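Local coordinates for protein cellulose 1,4-beta-cellobiosidase (PDB 4JJJ) that probably hydrolyses cellulose chains to release cellobiose, as the family 48 glycoside hydrolase catalytic part of a larger secreted cellulase, at residues G325-L330 against R424-L428; Q367-I373 against A439-W444; V419-E423 against A504-T508. The protein carries 1 engineered substitution. One frame throughout, in Å; residues are numbered along the deposited sequence. Where two conformers were deposited one is given.

Interaction 1: residues G325-L330 against R424-L428; sequences GYQNVL and RVAQL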
# COMPACT_ATOMS: atom_id res chain seq x y z
N GLY A 325 2.46 6.20 7.26
CA GLY A 325 3.31 5.28 6.46
C GLY A 325 3.10 5.38 5.00
O GLY A 325 4.00 4.87 4.23
N TYR A 326 1.99 5.95 4.55
CA TYR A 326 1.67 6.15 3.13
C TYR A 326 2.22 7.44 2.58
O TYR A 326 2.31 7.64 1.39
CB TYR A 326 0.16 6.10 2.83
CG TYR A 326 -0.43 4.70 2.84
CD1 TYR A 326 -0.00 3.70 3.67
CD2 TYR A 326 -1.55 4.50 2.05
CE1 TYR A 326 -0.61 2.47 3.64
CE2 TYR A 326 -2.17 3.26 1.97
CZ TYR A 326 -1.71 2.27 2.75
OH TYR A 326 -2.29 1.02 2.65
N GLN A 327 2.49 8.42 3.46
CA GLN A 327 2.79 9.73 2.91
C GLN A 327 4.09 9.73 2.14
O GLN A 327 4.99 8.96 2.48
CB GLN A 327 2.81 10.83 3.99
CG GLN A 327 1.58 10.81 4.95
CD GLN A 327 0.26 10.79 4.15
OE1 GLN A 327 -0.53 9.80 4.33
NE2 GLN A 327 0.07 11.63 3.28
N ASN A 328 4.18 10.62 1.17
CA ASN A 328 5.34 10.59 0.31
C ASN A 328 5.68 12.00 -0.07
O ASN A 328 5.27 12.51 -1.11
CB ASN A 328 5.10 9.72 -0.92
CG ASN A 328 6.38 9.33 -1.59
OD1 ASN A 328 7.31 10.12 -1.69
ND2 ASN A 328 6.47 8.06 -2.02
N VAL A 329 6.48 12.58 0.83
CA VAL A 329 6.79 13.98 0.65
C VAL A 329 7.73 14.17 -0.56
O VAL A 329 7.81 15.29 -1.12
CB VAL A 329 7.39 14.56 1.90
CG1 VAL A 329 6.30 14.57 2.99
CG2 VAL A 329 8.71 13.95 2.32
N LEU A 330 8.45 13.13 -0.94
CA LEU A 330 9.33 13.21 -2.11
C LEU A 330 8.51 13.20 -3.37
O LEU A 330 8.72 14.09 -4.22
CB LEU A 330 10.33 12.01 -2.06
CG LEU A 330 11.48 11.93 -3.06
CD1 LEU A 330 10.97 11.84 -4.50
CD2 LEU A 330 12.43 13.13 -2.92
N ARG A 424 11.47 8.48 2.66
CA ARG A 424 11.06 9.46 1.69
C ARG A 424 11.36 10.89 2.26
O ARG A 424 11.79 11.77 1.51
CB ARG A 424 9.58 9.35 1.40
CG ARG A 424 9.14 7.98 0.81
CD ARG A 424 7.71 7.71 1.18
NE ARG A 424 7.34 6.38 0.76
CZ ARG A 424 6.35 5.63 1.27
NH1 ARG A 424 5.61 6.13 2.18
NH2 ARG A 424 6.22 4.34 0.87
N VAL A 425 11.14 11.05 3.57
CA VAL A 425 11.50 12.30 4.27
C VAL A 425 13.01 12.53 4.16
O VAL A 425 13.44 13.67 3.91
CB VAL A 425 11.01 12.26 5.74
CG1 VAL A 425 11.40 13.54 6.48
CG2 VAL A 425 9.49 12.04 5.74
N ALA A 426 13.82 11.49 4.39
CA ALA A 426 15.24 11.60 4.26
C ALA A 426 15.65 11.91 2.86
O ALA A 426 16.66 12.65 2.65
CB ALA A 426 15.92 10.34 4.81
N GLN A 427 14.98 11.30 1.88
CA GLN A 427 15.32 11.58 0.50
C GLN A 427 15.04 13.09 0.18
O GLN A 427 15.87 13.73 -0.46
CB GLN A 427 14.57 10.74 -0.48
CG GLN A 427 15.04 9.29 -0.59
CD GLN A 427 14.38 8.58 -1.78
OE1 GLN A 427 13.50 9.04 -2.46
NE2 GLN A 427 14.83 7.38 -1.95
N LEU A 428 13.91 13.61 0.61
CA LEU A 428 13.65 15.03 0.44
C LEU A 428 14.75 15.87 1.04
O LEU A 428 15.24 16.85 0.41
CB LEU A 428 12.29 15.38 1.03
CG LEU A 428 11.94 16.84 0.98
CD1 LEU A 428 11.71 17.23 -0.51
CD2 LEU A 428 10.68 17.10 1.83
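The long side chain of Arg424 lies along the backbone of 325-330, covering Asn328 and reaching back to Gly325. Its NH1 donates to two carbonyls, Gly325 O at 2.9 Å and Gln327 O at 2.9 Å, both near the guanidinium plane. Arginine suits the place because a single extended, charged side chain can satisfy two backbone oxygens left over where a 3-10 turn unwinds ahead of helix 329-337. The other terminal nitrogen, NH2, makes a weak hydrogen bond to Asn224, the engineered residue at the predicted nucleophile position, so the same guanidinium probably links this backbone to the catalytic region. Asn328 ND2 comes within 3.4 Å of Arg424 NE, but both are donors; Asn328 instead serves as N-cap, its OD1 accepting from Ala331 N, while ND2 bonds to Gln231.

Beyond the arginine the contact turns apolar. Val329, beta-branched and compact, packs its CG2 against Leu428 CD2 (3.7 Å) and Val425 CG2 (4.0 Å) of helix 416-432. Leu330 covers the next turn, its CG 3.6 Å from Gln427 OE1, an oxygen that accepts from Trp235 and Gln231. Tyr326 points away from the helix, stacks on Trp299 and touches a bound glucose unit, so the segment lines the substrate site at one end and starts a barrel helix at the other. Within the (alpha/alpha)6 fold, helix 223-242 packs on Leu330 and Arg424, helix 348-365 covers Gln327 and Leu428, helix 435-450 lies against Val425, and strand 321-323 leads into the segment.

Interaction 2: residues Q367-I373 against A439-W444; sequences QSAEGGI and AILDKW. With CA (calcium ion), chain G.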
# COMPACT_ATOMS: atom_id res chain seq x y z
N GLN A 367 4.43 13.21 15.41
CA GLN A 367 5.65 12.77 16.00
C GLN A 367 5.57 12.69 17.54
O GLN A 367 5.36 13.68 18.24
CB GLN A 367 6.86 13.65 15.57
CG GLN A 367 8.18 13.12 16.05
CD GLN A 367 9.35 13.65 15.26
OE1 GLN A 367 9.43 14.86 14.99
NE2 GLN A 367 10.19 12.77 14.85
N SER A 368 5.71 11.49 18.03
CA SER A 368 5.59 11.15 19.47
C SER A 368 6.71 11.80 20.26
O SER A 368 7.79 12.21 19.76
CB SER A 368 5.61 9.63 19.65
OG SER A 368 6.91 9.11 19.25
N ALA A 369 6.52 11.75 21.59
CA ALA A 369 7.55 12.16 22.56
C ALA A 369 8.87 11.46 22.25
O ALA A 369 9.97 12.03 22.33
CB ALA A 369 7.12 11.84 23.95
N GLU A 370 8.84 10.15 21.99
CA GLU A 370 10.03 9.34 21.80
C GLU A 370 10.64 9.56 20.43
O GLU A 370 11.85 9.41 20.27
CB GLU A 370 9.70 7.86 22.03
CG GLU A 370 9.66 7.47 23.47
CD GLU A 370 8.32 7.75 24.11
OE1 GLU A 370 7.31 7.87 23.38
OE2 GLU A 370 8.30 7.95 25.39
N GLY A 371 9.83 9.85 19.41
CA GLY A 371 10.29 10.19 18.05
C GLY A 371 9.63 9.45 16.91
O GLY A 371 9.60 9.92 15.81
N GLY A 372 9.09 8.26 17.19
CA GLY A 372 8.31 7.55 16.20
C GLY A 372 7.07 8.32 15.79
O GLY A 372 6.50 9.10 16.55
N ILE A 373 6.59 8.07 14.59
CA ILE A 373 5.45 8.74 13.94
C ILE A 373 4.15 7.99 14.14
O ILE A 373 4.00 6.83 13.68
CB ILE A 373 5.70 9.06 12.48
CG1 ILE A 373 7.15 9.61 12.24
CG2 ILE A 373 4.62 9.96 11.91
CD1 ILE A 373 7.53 10.89 12.95
N ALA A 439 13.81 18.62 10.78
CA ALA A 439 13.33 18.60 12.17
C ALA A 439 12.74 17.28 12.52
O ALA A 439 12.99 16.79 13.63
CB ALA A 439 12.37 19.70 12.43
N ILE A 440 11.94 16.70 11.62
CA ILE A 440 11.41 15.34 11.90
C ILE A 440 12.53 14.32 12.06
O ILE A 440 12.57 13.50 13.04
CB ILE A 440 10.43 14.95 10.75
CG1 ILE A 440 9.22 15.83 10.72
CG2 ILE A 440 9.97 13.50 10.98
CD1 ILE A 440 8.37 15.71 9.48
N LEU A 441 13.46 14.31 11.10
CA LEU A 441 14.56 13.38 11.11
C LEU A 441 15.47 13.51 12.34
O LEU A 441 15.90 12.51 12.94
CB LEU A 441 15.37 13.65 9.86
CG LEU A 441 14.71 13.18 8.59
CD1 LEU A 441 15.32 13.87 7.37
CD2 LEU A 441 14.88 11.68 8.43
N ASP A 442 15.72 14.77 12.80
CA ASP A 442 16.62 14.94 13.91
C ASP A 442 16.07 14.29 15.18
O ASP A 442 16.88 13.94 16.06
CB ASP A 442 16.90 16.45 14.11
CG ASP A 442 17.92 17.03 13.09
OD1 ASP A 442 18.60 16.36 12.34
OD2 ASP A 442 17.95 18.30 13.12
N LYS A 443 14.74 14.23 15.32
CA LYS A 443 14.15 13.55 16.45
C LYS A 443 13.91 12.05 16.20
O LYS A 443 14.03 11.25 17.12
CB LYS A 443 12.88 14.28 16.79
CG LYS A 443 12.21 13.72 18.04
CD LYS A 443 11.05 14.53 18.59
CE LYS A 443 10.49 13.92 19.88
NZ LYS A 443 9.42 14.78 20.55
N TRP A 444 13.59 11.67 14.99
CA TRP A 444 13.33 10.25 14.70
C TRP A 444 14.54 9.39 14.65
O TRP A 444 14.53 8.25 15.12
CB TRP A 444 12.50 10.15 13.34
CG TRP A 444 12.07 8.80 12.95
CD1 TRP A 444 10.82 8.25 13.20
CD2 TRP A 444 12.81 7.82 12.25
NE1 TRP A 444 10.76 7.02 12.71
CE2 TRP A 444 11.97 6.67 12.16
CE3 TRP A 444 14.08 7.76 11.73
CZ2 TRP A 444 12.37 5.51 11.50
CZ3 TRP A 444 14.50 6.58 11.12
CH2 TRP A 444 13.67 5.50 11.01
CA CA G . 19.75 19.32 12.28
O HOH W 1 10.34 14.52 23.52
O HOH W 2 20.43 17.58 10.75
O HOH W 3 22.03 18.79 11.87
O HOH W 4 20.76 20.86 13.50
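An amide spanning loop and helix is the striking feature here: Gln367 NE2 donates to Ile440 O across the contact (3.1 Å) and to Gly371 O within its own loop (3.1 Å). The loop 367-373 follows helix 348-365 of the (alpha/alpha)6 barrel and lies against helix 435-450. Glutamine fits because its two amide protons serve both carbonyls, while OE1 accepts from Gln364. The loop is tightened by an ST motif, in which Ser368 OG accepts from Gly371 N at 3.0 Å; the same hydroxyl donates to Gly372 O at 2.7 Å.

Gly371 has a positive phi, and a CB there would collide with Lys443 O, so glycine lets the backbone approach the helix closely. Its carbonyl O sits at the edge of the Trp444 ring, 3.3 Å from CD1. Trp444 NE1 bonds to Gln418, and Ile373 packs its CG1 4.0 Å from Trp444 CD1 and its CD1 4.1 Å from Ile440 CG2, closing the apolar side.

Lys443 is fully extended, long enough to reach the carbonyls of the loop: NZ is hydrogen-bonded chiefly to Tyr482 OH; to the loop it adds a weak hydrogen bond to Ser368 O (3.1 Å) and, through a water, a link to Ala369 O. On the side of the helix away from the loop, Asp442 shares a calcium ion with Glu438, its OD2 2.2 Å from the metal.

Interaction 3: residues V419-E423 against A504-T508; sequences VWNME and ALAKT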
# COMPACT_ATOMS: atom_id res chain seq x y z
N VAL A 419 9.91 3.35 8.51
CA VAL A 419 11.01 3.48 7.53
C VAL A 419 10.51 3.75 6.15
O VAL A 419 11.19 4.47 5.38
CB VAL A 419 12.00 2.33 7.66
CG1 VAL A 419 12.79 2.44 8.96
CG2 VAL A 419 11.36 0.97 7.56
N TRP A 420 9.40 3.21 5.75
CA TRP A 420 8.89 3.53 4.41
C TRP A 420 8.61 5.05 4.28
O TRP A 420 9.01 5.71 3.28
CB TRP A 420 7.70 2.72 4.06
CG TRP A 420 7.96 1.35 3.62
CD1 TRP A 420 9.14 0.78 3.30
CD2 TRP A 420 6.95 0.37 3.28
NE1 TRP A 420 8.94 -0.49 2.87
CE2 TRP A 420 7.60 -0.76 2.80
CE3 TRP A 420 5.55 0.40 3.33
CZ2 TRP A 420 6.93 -1.87 2.35
CZ3 TRP A 420 4.85 -0.73 2.88
CH2 TRP A 420 5.53 -1.83 2.39
N ASN A 421 7.96 5.62 5.31
CA ASN A 421 7.74 7.08 5.32
C ASN A 421 9.03 7.85 5.49
O ASN A 421 9.37 8.74 4.67
CB ASN A 421 6.74 7.44 6.38
CG ASN A 421 6.80 8.90 6.72
OD1 ASN A 421 6.75 9.70 5.85
ND2 ASN A 421 6.63 9.21 8.01
N MET A 422 9.81 7.46 6.46
CA MET A 422 10.98 8.21 6.84
C MET A 422 12.00 8.25 5.74
O MET A 422 12.65 9.26 5.57
CB MET A 422 11.64 7.81 8.16
CG MET A 422 12.41 8.94 8.85
SD MET A 422 11.50 10.47 9.17
CE MET A 422 10.10 9.90 10.12
N GLU A 423 12.14 7.14 5.02
CA GLU A 423 13.11 7.14 3.85
C GLU A 423 12.76 8.25 2.83
O GLU A 423 13.66 8.90 2.32
CB GLU A 423 13.13 5.82 3.13
CG GLU A 423 14.32 5.68 2.20
CD GLU A 423 14.31 4.42 1.40
OE1 GLU A 423 14.14 3.35 2.03
OE2 GLU A 423 14.52 4.54 0.20
N ALA A 504 15.28 -0.51 4.22
CA ALA A 504 14.69 0.80 4.26
C ALA A 504 15.29 1.60 5.41
O ALA A 504 15.49 2.83 5.29
CB ALA A 504 13.17 0.66 4.40
N LEU A 505 15.57 0.98 6.55
CA LEU A 505 16.20 1.67 7.66
C LEU A 505 17.61 2.13 7.25
O LEU A 505 17.98 3.28 7.48
CB LEU A 505 16.22 0.75 8.88
CG LEU A 505 16.93 1.33 10.12
CD1 LEU A 505 16.30 2.65 10.51
CD2 LEU A 505 16.90 0.28 11.22
N ALA A 506 18.37 1.26 6.62
CA ALA A 506 19.70 1.59 6.17
C ALA A 506 19.63 2.80 5.22
O ALA A 506 20.46 3.74 5.35
CB ALA A 506 20.34 0.47 5.47
N LYS A 507 18.67 2.82 4.27
CA LYS A 507 18.57 3.96 3.36
C LYS A 507 18.23 5.24 4.08
O LYS A 507 18.77 6.32 3.79
CB LYS A 507 17.63 3.65 2.26
CG LYS A 507 18.18 2.69 1.20
CD LYS A 507 17.25 2.49 0.06
CE LYS A 507 16.06 1.59 0.40
NZ LYS A 507 14.88 1.83 -0.53
N THR A 508 17.24 5.15 4.96
CA THR A 508 16.84 6.32 5.68
C THR A 508 18.03 6.97 6.35
O THR A 508 18.23 8.20 6.26
CB THR A 508 15.79 5.94 6.82
OG1 THR A 508 14.65 5.43 6.17
CG2 THR A 508 15.30 7.12 7.57
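Helices 416-432 and 499-516 run nearly parallel where 419-423 meets 504-508: the segment axes cross at 25° and approach to 8.7 Å, and the CA atoms of Glu423 and Thr508 come within 4.2 Å. Such side-by-side helices belong to the (alpha/alpha)6 barrel of this family. At Ala504 the small side chain leaves room for Val419, whose CG2 lies 3.7 Å from Ala504 CB, and Val419 CG1 rests 3.8 Å from Leu505 CB. Thr508 brings its methyl CG2 3.6 Å from Met422 CG, while its OG1 returns to its own helix, donating to Ala504 O, so its hydroxyl is satisfied within its own helix in this buried interface.

Trp420 turns its CB away, but its ring edge reaches Ala504 CB. It belongs to the sugar pocket: the indole touches a bound glucose unit, lies beside Glu51, the predicted proton donor, and bonds through NE1 to Glu625.

Because burial makes an isolated charge expensive, Glu423 and Lys507 form a salt bridge, and Lys507 also pairs with Glu625, so one lysine serves two carboxylates. Lys507 NZ makes a weak bond to Glu423 OE1 at 3.1 Å and a shorter one to Glu423 OE2 at 2.8 Å.

Interactions 1 and 3 share helix 416-432: interaction 3 uses its first part and interaction 1 the next turn, with centres about 9 Å apart. Interaction 2 uses the following helix, 435-450, its centre about 14 Å from interaction 1 and 13 Å from interaction 3. The first segments come in the order 325-330, 367-373, 419-423, and the partners in the order 424-428, 439-444, 504-508, so all three contacts interlace along the chain. Met422 joins interactions 2 and 3, its CG 3.5 Å from Trp444 CE3, and Ala426 CB touches Thr508 O at 3.5 Å. Together they bind consecutive barrel helices into one core, with interactions 1 and 3 bordering the sugar sites and interaction 2 farther from the chain's centre.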